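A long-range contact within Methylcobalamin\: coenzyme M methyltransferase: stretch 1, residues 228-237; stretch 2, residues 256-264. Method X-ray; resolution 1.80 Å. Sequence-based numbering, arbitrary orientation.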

# COMPACT_ATOMS: atom_id res chain seq x y z
N LEU A 228 8.26 9.69 -13.75
CA LEU A 228 7.84 8.96 -12.54
C LEU A 228 8.56 7.65 -12.40
O LEU A 228 9.03 7.31 -11.32
CB LEU A 228 6.34 8.81 -12.55
CG LEU A 228 5.51 10.09 -12.76
CD1 LEU A 228 3.98 9.79 -12.60
CD2 LEU A 228 5.98 11.27 -11.86
N LYS A 229 8.71 6.91 -13.51
CA LYS A 229 9.31 5.58 -13.50
C LYS A 229 10.68 5.58 -12.82
O LYS A 229 10.96 4.72 -11.98
CB LYS A 229 9.43 5.08 -14.94
CG LYS A 229 9.85 3.66 -15.08
CD LYS A 229 9.64 3.22 -16.53
CE LYS A 229 10.51 2.06 -16.90
NZ LYS A 229 9.99 1.29 -18.11
N SER A 230 11.52 6.56 -13.16
CA SER A 230 12.88 6.60 -12.59
C SER A 230 12.92 6.76 -11.10
O SER A 230 13.80 6.14 -10.44
CB SER A 230 13.81 7.65 -13.28
OG SER A 230 13.28 8.94 -13.04
N ARG A 231 11.96 7.52 -10.52
CA ARG A 231 11.94 7.63 -9.11
C ARG A 231 11.44 6.38 -8.45
O ARG A 231 11.97 5.97 -7.41
CB ARG A 231 11.14 8.89 -8.64
CG ARG A 231 11.87 10.22 -8.83
CD ARG A 231 11.79 10.80 -10.25
NE ARG A 231 12.69 11.94 -10.40
CZ ARG A 231 12.91 12.62 -11.51
NH1 ARG A 231 12.33 12.31 -12.65
NH2 ARG A 231 13.84 13.59 -11.49
N LEU A 232 10.40 5.79 -9.01
CA LEU A 232 9.90 4.47 -8.47
C LEU A 232 10.98 3.38 -8.53
O LEU A 232 11.19 2.68 -7.53
CB LEU A 232 8.66 4.05 -9.24
CG LEU A 232 7.45 4.95 -8.99
CD1 LEU A 232 6.32 4.74 -10.02
CD2 LEU A 232 6.89 4.74 -7.57
N GLN A 233 11.73 3.32 -9.65
CA GLN A 233 12.95 2.48 -9.75
C GLN A 233 13.97 2.76 -8.66
O GLN A 233 14.51 1.82 -8.06
CB GLN A 233 13.62 2.66 -11.10
CG GLN A 233 12.84 1.96 -12.18
CD GLN A 233 13.31 2.27 -13.61
OE1 GLN A 233 13.80 3.36 -13.89
NE2 GLN A 233 13.12 1.33 -14.50
N LYS A 234 14.19 4.04 -8.35
CA LYS A 234 15.17 4.39 -7.32
C LYS A 234 14.68 3.95 -5.97
O LYS A 234 15.47 3.47 -5.12
CB LYS A 234 15.46 5.86 -7.32
CG LYS A 234 16.56 6.27 -6.37
CD LYS A 234 16.67 7.79 -6.41
CE LYS A 234 17.87 8.31 -5.61
NZ LYS A 234 19.08 7.50 -5.98
N PHE A 235 13.37 4.15 -5.72
CA PHE A 235 12.82 3.66 -4.46
C PHE A 235 13.02 2.16 -4.26
O PHE A 235 13.52 1.70 -3.21
CB PHE A 235 11.31 3.97 -4.42
CG PHE A 235 10.64 3.53 -3.17
CD1 PHE A 235 10.10 2.28 -3.08
CD2 PHE A 235 10.53 4.41 -2.07
CE1 PHE A 235 9.44 1.87 -1.92
CE2 PHE A 235 9.91 4.01 -0.91
CZ PHE A 235 9.37 2.70 -0.83
N ALA A 236 12.60 1.38 -5.26
CA ALA A 236 12.60 -0.10 -5.16
C ALA A 236 14.02 -0.55 -5.00
O ALA A 236 14.31 -1.42 -4.17
CB ALA A 236 12.01 -0.74 -6.37
N SER A 237 14.93 0.12 -5.70
CA SER A 237 16.33 -0.32 -5.57
C SER A 237 17.01 0.04 -4.26
O SER A 237 18.02 -0.55 -3.90
CB SER A 237 17.13 0.09 -6.80
OG SER A 237 17.38 1.48 -6.74
N SER A 256 2.75 -2.32 -18.03
CA SER A 256 4.04 -2.87 -18.48
C SER A 256 5.24 -2.03 -17.97
O SER A 256 6.22 -2.57 -17.51
CB SER A 256 4.07 -3.03 -20.02
OG SER A 256 5.25 -3.70 -20.42
N ASP A 257 5.05 -0.73 -17.86
CA ASP A 257 6.06 0.21 -17.31
C ASP A 257 6.18 0.01 -15.81
O ASP A 257 7.29 0.02 -15.31
CB ASP A 257 5.70 1.64 -17.64
CG ASP A 257 5.60 1.90 -19.12
OD1 ASP A 257 6.65 1.74 -19.74
OD2 ASP A 257 4.50 2.25 -19.64
N MET A 258 5.07 -0.21 -15.10
CA MET A 258 5.14 -0.56 -13.69
C MET A 258 5.99 -1.78 -13.44
O MET A 258 6.71 -1.86 -12.45
CB MET A 258 3.72 -0.80 -13.16
CG MET A 258 2.86 0.50 -13.06
SD MET A 258 1.12 0.19 -12.71
CE MET A 258 1.28 -0.65 -11.13
N ALA A 259 5.87 -2.78 -14.36
CA ALA A 259 6.57 -4.03 -14.23
C ALA A 259 8.06 -3.87 -14.40
O ALA A 259 8.79 -4.75 -13.98
CB ALA A 259 5.99 -5.10 -15.18
N ASP A 260 8.49 -2.78 -15.03
CA ASP A 260 9.92 -2.43 -15.14
C ASP A 260 10.49 -1.59 -13.96
O ASP A 260 11.65 -1.18 -14.05
CB ASP A 260 10.14 -1.62 -16.43
CG ASP A 260 9.96 -2.40 -17.70
OD1 ASP A 260 10.22 -3.62 -17.74
OD2 ASP A 260 9.56 -1.79 -18.72
N CYS A 261 9.72 -1.35 -12.87
CA CYS A 261 10.18 -0.40 -11.83
C CYS A 261 10.96 -1.08 -10.72
O CYS A 261 11.44 -0.40 -9.82
CB CYS A 261 9.07 0.41 -11.24
SG CYS A 261 8.22 1.57 -12.35
N GLY A 262 11.07 -2.40 -10.77
CA GLY A 262 11.88 -3.09 -9.78
C GLY A 262 11.24 -3.54 -8.49
O GLY A 262 11.92 -4.03 -7.60
N PHE A 263 9.92 -3.45 -8.43
CA PHE A 263 9.17 -3.97 -7.31
C PHE A 263 8.92 -5.44 -7.51
O PHE A 263 8.62 -5.83 -8.61
CB PHE A 263 7.82 -3.25 -7.22
CG PHE A 263 7.96 -1.81 -6.82
CD1 PHE A 263 8.24 -0.85 -7.81
CD2 PHE A 263 7.75 -1.40 -5.50
CE1 PHE A 263 8.38 0.49 -7.47
CE2 PHE A 263 7.88 -0.06 -5.16
CZ PHE A 263 8.21 0.89 -6.14
N GLU A 264 9.03 -6.23 -6.46
CA GLU A 264 8.65 -7.63 -6.57
C GLU A 264 7.22 -7.81 -7.02
O GLU A 264 6.95 -8.68 -7.84
CB GLU A 264 8.82 -8.34 -5.24
CG GLU A 264 10.24 -8.75 -4.99
CD GLU A 264 11.18 -7.70 -4.56
OE1 GLU A 264 10.71 -6.58 -4.30
OE2 GLU A 264 12.43 -8.00 -4.52
O HOH W 1 14.74 -0.81 -9.02

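What do the charged groups contribute? Lys229 leaves the helix of stretch 1 sideways to stretch 2, but its chain is extended, all four chi angles t, and this carries the ammonium to two carboxylates. Lys229 NZ donates a hydrogen bond to Asp260 OD2 at 3.2 Å within a salt bridge, and a second, long salt bridge joins Lys229 NZ to Asp257 OD1 at 3.7 Å. A long, flexible lysine suits this place, since its aliphatic part also packs against stretch 2, with Lys229 CG 3.8 Å from Cys261 SG.

How is the backbone of stretch 2 recognised? Past its helix, the chain of stretch 2 turns, and the carbonyls of Asp260 and Cys261 face stretch 1. Gln233 NE2 donates to Asp260 O at 2.9 Å, nearly straight at 166°. One residue on, Cys261 O receives a CA-H...O contact from Gln233 CA at 3.3 Å, where Gln233 CA and Cys261 CA are 4.5 Å apart. A water adds a bridge, donating to Gln233 O at 2.8 Å and weakly to Cys261 O at 3.4 Å.

What fills the apolar part? Phe263 is buried, and its ring reaches back to the helix. Ala236 CB sits over one face, 4.0 Å from the ring centroid and 9° off the normal, a CH-pi contact. Leu232 CB lies 4.0 Å from both Phe263 CE1 and Cys261 SG, while Phe235 CD1 approaches Phe263 CE2 obliquely at 3.8 Å.

Why do Ala236 and Gly262 suit the place where they meet? Ala236 points toward stretch 2, and its CB is already 3.5 Å from both Cys261 O and Gly262 O. Gly262 has phi/psi of 89/10°, where a CB would be jammed against the preceding carbonyl oxygen; it would also lie 3.5 Å from Ala236 CB.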